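Local coordinates for protein type IV pilus biogenesis factor PilY1 (Pseudomonas aeruginosa, PDB 3HX6) that primes type IV pilus assembly and takes part in twitching motility and host-cell adhesion, with calcium binding and release apparently needed for motility and control of retraction, at residues A[221-226]-A[247-252]. The protein carries 3 engineered substitutions. Residues are numbered along the deposited sequence; the frame is centred on the assembly and turned at random.
Sequences DKAALL and VPNGLS
L251 buries more surface than any other residue here, lying against the backbone of A224 and L225 as well as against side chains. With CG anti to the backbone N (chi1 -166°), its CD2 branch is carried onto the A224-L225 peptide, 3.4 Å from L225 N, and also meets L225 CB at 3.8 Å. The two leucine side chains pass at a slant to each other, and W278 and F280 of strand 276-281 pack on L251. A223 points its methyl at the other segment, where A223 CB sits 4.1 Å from L251 CB and over the flat face of the N249 amide, 3.6 Å from N249 CG, an apolar contact. That amide is held by its own bonds: N249 ND2 reaches D272 OD1, while N249 OD1 accepts a weak bond from G250 N (2.8 Å, 146°). At the loop end the D221 side chain runs beside the P248 ring, with D221 CB 3.8 Å from P248 CA. The sole direct hydrogen bond between the segments is weak and bent, N249 N to D221 O at 3.0 Å and 124°; a water donating to both D221 O and V247 O adds a second link. N214 OD1 instead joins the two segments, accepting from A224 N and L251 N. Such sparse direct pairing fits strands of different sheets: 223-229 is third in one four-stranded antiparallel sheet and 251-257 first in the next, the blade-to-blade succession of a beta-propeller.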
ATOM      1  N   ASP A 221      -5.774  10.981 -43.347  1.00 23.37           N
ATOM      2  CA  ASP A 221      -6.603  10.003 -42.643  1.00 24.09           C
ATOM      3  C   ASP A 221      -5.973   8.629 -42.468  1.00 21.58           C
ATOM      4  O   ASP A 221      -6.676   7.616 -42.459  1.00 21.20           O
ATOM      5  CB  ASP A 221      -7.951   9.844 -43.347  1.00 28.87           C
ATOM      6  CG  ASP A 221      -8.817  11.078 -43.230  1.00 32.84           C
ATOM      7  OD1 ASP A 221      -9.089  11.511 -42.087  1.00 35.59           O
ATOM      8  OD2 ASP A 221      -9.227  11.613 -44.281  1.00 36.63           O
ATOM      9  N   LYS A 222      -4.654   8.589 -42.322  1.00 19.27           N
ATOM     10  CA  LYS A 222      -3.968   7.320 -42.133  1.00 19.76           C
ATOM     11  C   LYS A 222      -3.840   7.004 -40.653  1.00 18.50           C
ATOM     12  O   LYS A 222      -4.072   7.858 -39.800  1.00 17.09           O
ATOM     13  CB  LYS A 222      -2.570   7.362 -42.752  1.00 22.44           C
ATOM     14  CG  LYS A 222      -2.563   7.538 -44.260  1.00 26.52           C
ATOM     15  CD  LYS A 222      -1.139   7.682 -44.769  1.00 32.35           C
ATOM     16  CE  LYS A 222      -1.096   7.933 -46.268  1.00 33.95           C
ATOM     17  NZ  LYS A 222       0.307   8.120 -46.743  1.00 36.75           N
ATOM     18  N   ALA A 223      -3.481   5.760 -40.363  1.00 17.54           N
ATOM     19  CA  ALA A 223      -3.278   5.309 -38.998  1.00 17.30           C
ATOM     20  C   ALA A 223      -1.832   4.842 -38.924  1.00 16.36           C
ATOM     21  O   ALA A 223      -1.373   4.121 -39.806  1.00 16.58           O
ATOM     22  CB  ALA A 223      -4.223   4.162 -38.674  1.00 14.41           C
ATOM     23  N   ALA A 224      -1.111   5.258 -37.886  1.00 14.77           N
ATOM     24  CA  ALA A 224       0.284   4.855 -37.742  1.00 13.94           C
ATOM     25  C   ALA A 224       0.766   4.946 -36.304  1.00 13.90           C
ATOM     26  O   ALA A 224       0.323   5.805 -35.547  1.00 12.59           O
ATOM     27  CB  ALA A 224       1.173   5.722 -38.631  1.00 15.31           C
ATOM     28  N   LEU A 225       1.665   4.046 -35.924  1.00 14.34           N
ATOM     29  CA  LEU A 225       2.226   4.078 -34.584  1.00 14.21           C
ATOM     30  C   LEU A 225       3.391   5.051 -34.670  1.00 14.75           C
ATOM     31  O   LEU A 225       4.232   4.946 -35.564  1.00 17.19           O
ATOM     32  CB  LEU A 225       2.751   2.698 -34.161  1.00 13.93           C
ATOM     33  CG  LEU A 225       3.262   2.630 -32.712  1.00 15.14           C
ATOM     34  CD1 LEU A 225       2.066   2.697 -31.759  1.00 11.31           C
ATOM     35  CD2 LEU A 225       4.047   1.340 -32.478  1.00 15.19           C
ATOM     36  N   LEU A 226       3.433   6.013 -33.762  1.00 12.34           N
ATOM     37  CA  LEU A 226       4.518   6.969 -33.761  1.00 13.55           C
ATOM     38  C   LEU A 226       5.464   6.598 -32.629  1.00 14.89           C
ATOM     39  O   LEU A 226       5.038   6.382 -31.496  1.00 15.59           O
ATOM     40  CB  LEU A 226       3.990   8.394 -33.559  1.00 12.77           C
ATOM     41  CG  LEU A 226       2.963   8.899 -34.587  1.00 15.10           C
ATOM     42  CD1 LEU A 226       2.602  10.356 -34.289  1.00 11.58           C
ATOM     43  CD2 LEU A 226       3.535   8.776 -35.991  1.00 13.29           C
ATOM     44  N   VAL A 247     -11.209   5.395 -46.423  1.00 28.33           N
ATOM     45  CA  VAL A 247     -12.101   5.562 -45.276  1.00 26.63           C
ATOM     46  C   VAL A 247     -11.275   6.155 -44.136  1.00 24.21           C
ATOM     47  O   VAL A 247     -10.204   5.653 -43.817  1.00 24.29           O
ATOM     48  CB  VAL A 247     -12.710   4.202 -44.822  1.00 26.56           C
ATOM     49  CG1 VAL A 247     -13.374   4.347 -43.456  1.00 26.67           C
ATOM     50  CG2 VAL A 247     -13.740   3.731 -45.842  1.00 27.99           C
ATOM     51  N   PRO A 248     -11.761   7.234 -43.511  1.00 24.33           N
ATOM     52  CA  PRO A 248     -11.025   7.862 -42.410  1.00 22.64           C
ATOM     53  C   PRO A 248     -10.477   6.862 -41.389  1.00 20.90           C
ATOM     54  O   PRO A 248     -11.159   5.907 -41.016  1.00 18.94           O
ATOM     55  CB  PRO A 248     -12.062   8.793 -41.791  1.00 23.36           C
ATOM     56  CG  PRO A 248     -12.886   9.197 -42.977  1.00 25.03           C
ATOM     57  CD  PRO A 248     -13.069   7.886 -43.710  1.00 24.53           C
ATOM     58  N   ASN A 249      -9.237   7.079 -40.962  1.00 17.19           N
ATOM     59  CA  ASN A 249      -8.618   6.222 -39.959  1.00 18.33           C
ATOM     60  C   ASN A 249      -7.664   7.052 -39.105  1.00 17.69           C
ATOM     61  O   ASN A 249      -7.348   8.196 -39.435  1.00 17.48           O
ATOM     62  CB  ASN A 249      -7.851   5.058 -40.604  1.00 15.28           C
ATOM     63  CG  ASN A 249      -7.694   3.867 -39.654  1.00 19.20           C
ATOM     64  OD1 ASN A 249      -8.157   3.911 -38.512  1.00 16.59           O
ATOM     65  ND2 ASN A 249      -7.048   2.798 -40.125  1.00 15.04           N
ATOM     66  N   GLY A 250      -7.218   6.456 -38.005  1.00 15.86           N
ATOM     67  CA  GLY A 250      -6.309   7.105 -37.081  1.00 12.17           C
ATOM     68  C   GLY A 250      -5.982   6.054 -36.039  1.00 12.47           C
ATOM     69  O   GLY A 250      -6.863   5.279 -35.657  1.00 11.91           O
ATOM     70  N   LEU A 251      -4.736   5.995 -35.587  1.00 10.66           N
ATOM     71  CA  LEU A 251      -4.367   4.991 -34.597  1.00 11.55           C
ATOM     72  C   LEU A 251      -4.595   5.521 -33.184  1.00 11.97           C
ATOM     73  O   LEU A 251      -4.283   6.670 -32.896  1.00 10.75           O
ATOM     74  CB  LEU A 251      -2.902   4.580 -34.765  1.00 11.88           C
ATOM     75  CG  LEU A 251      -2.537   3.309 -33.996  1.00 10.84           C
ATOM     76  CD1 LEU A 251      -3.296   2.129 -34.613  1.00  8.96           C
ATOM     77  CD2 LEU A 251      -1.041   3.062 -34.057  1.00  9.71           C
ATOM     78  N   SER A 252      -5.121   4.675 -32.304  1.00 12.63           N
ATOM     79  CA  SER A 252      -5.406   5.079 -30.929  1.00 12.81           C
ATOM     80  C   SER A 252      -4.312   4.707 -29.929  1.00 13.44           C
ATOM     81  O   SER A 252      -3.195   4.360 -30.320  1.00 11.52           O
ATOM     82  CB  SER A 252      -6.742   4.479 -30.487  1.00 14.71           C
ATOM     83  OG  SER A 252      -7.778   4.883 -31.370  1.00 15.41           O
TER
HETATM   84  O   HOH W   1      -7.625   5.484 -44.124  1.00 22.86           O
HETATM   85  O   HOH W   2      -9.187  10.308 -39.238  1.00 24.16           O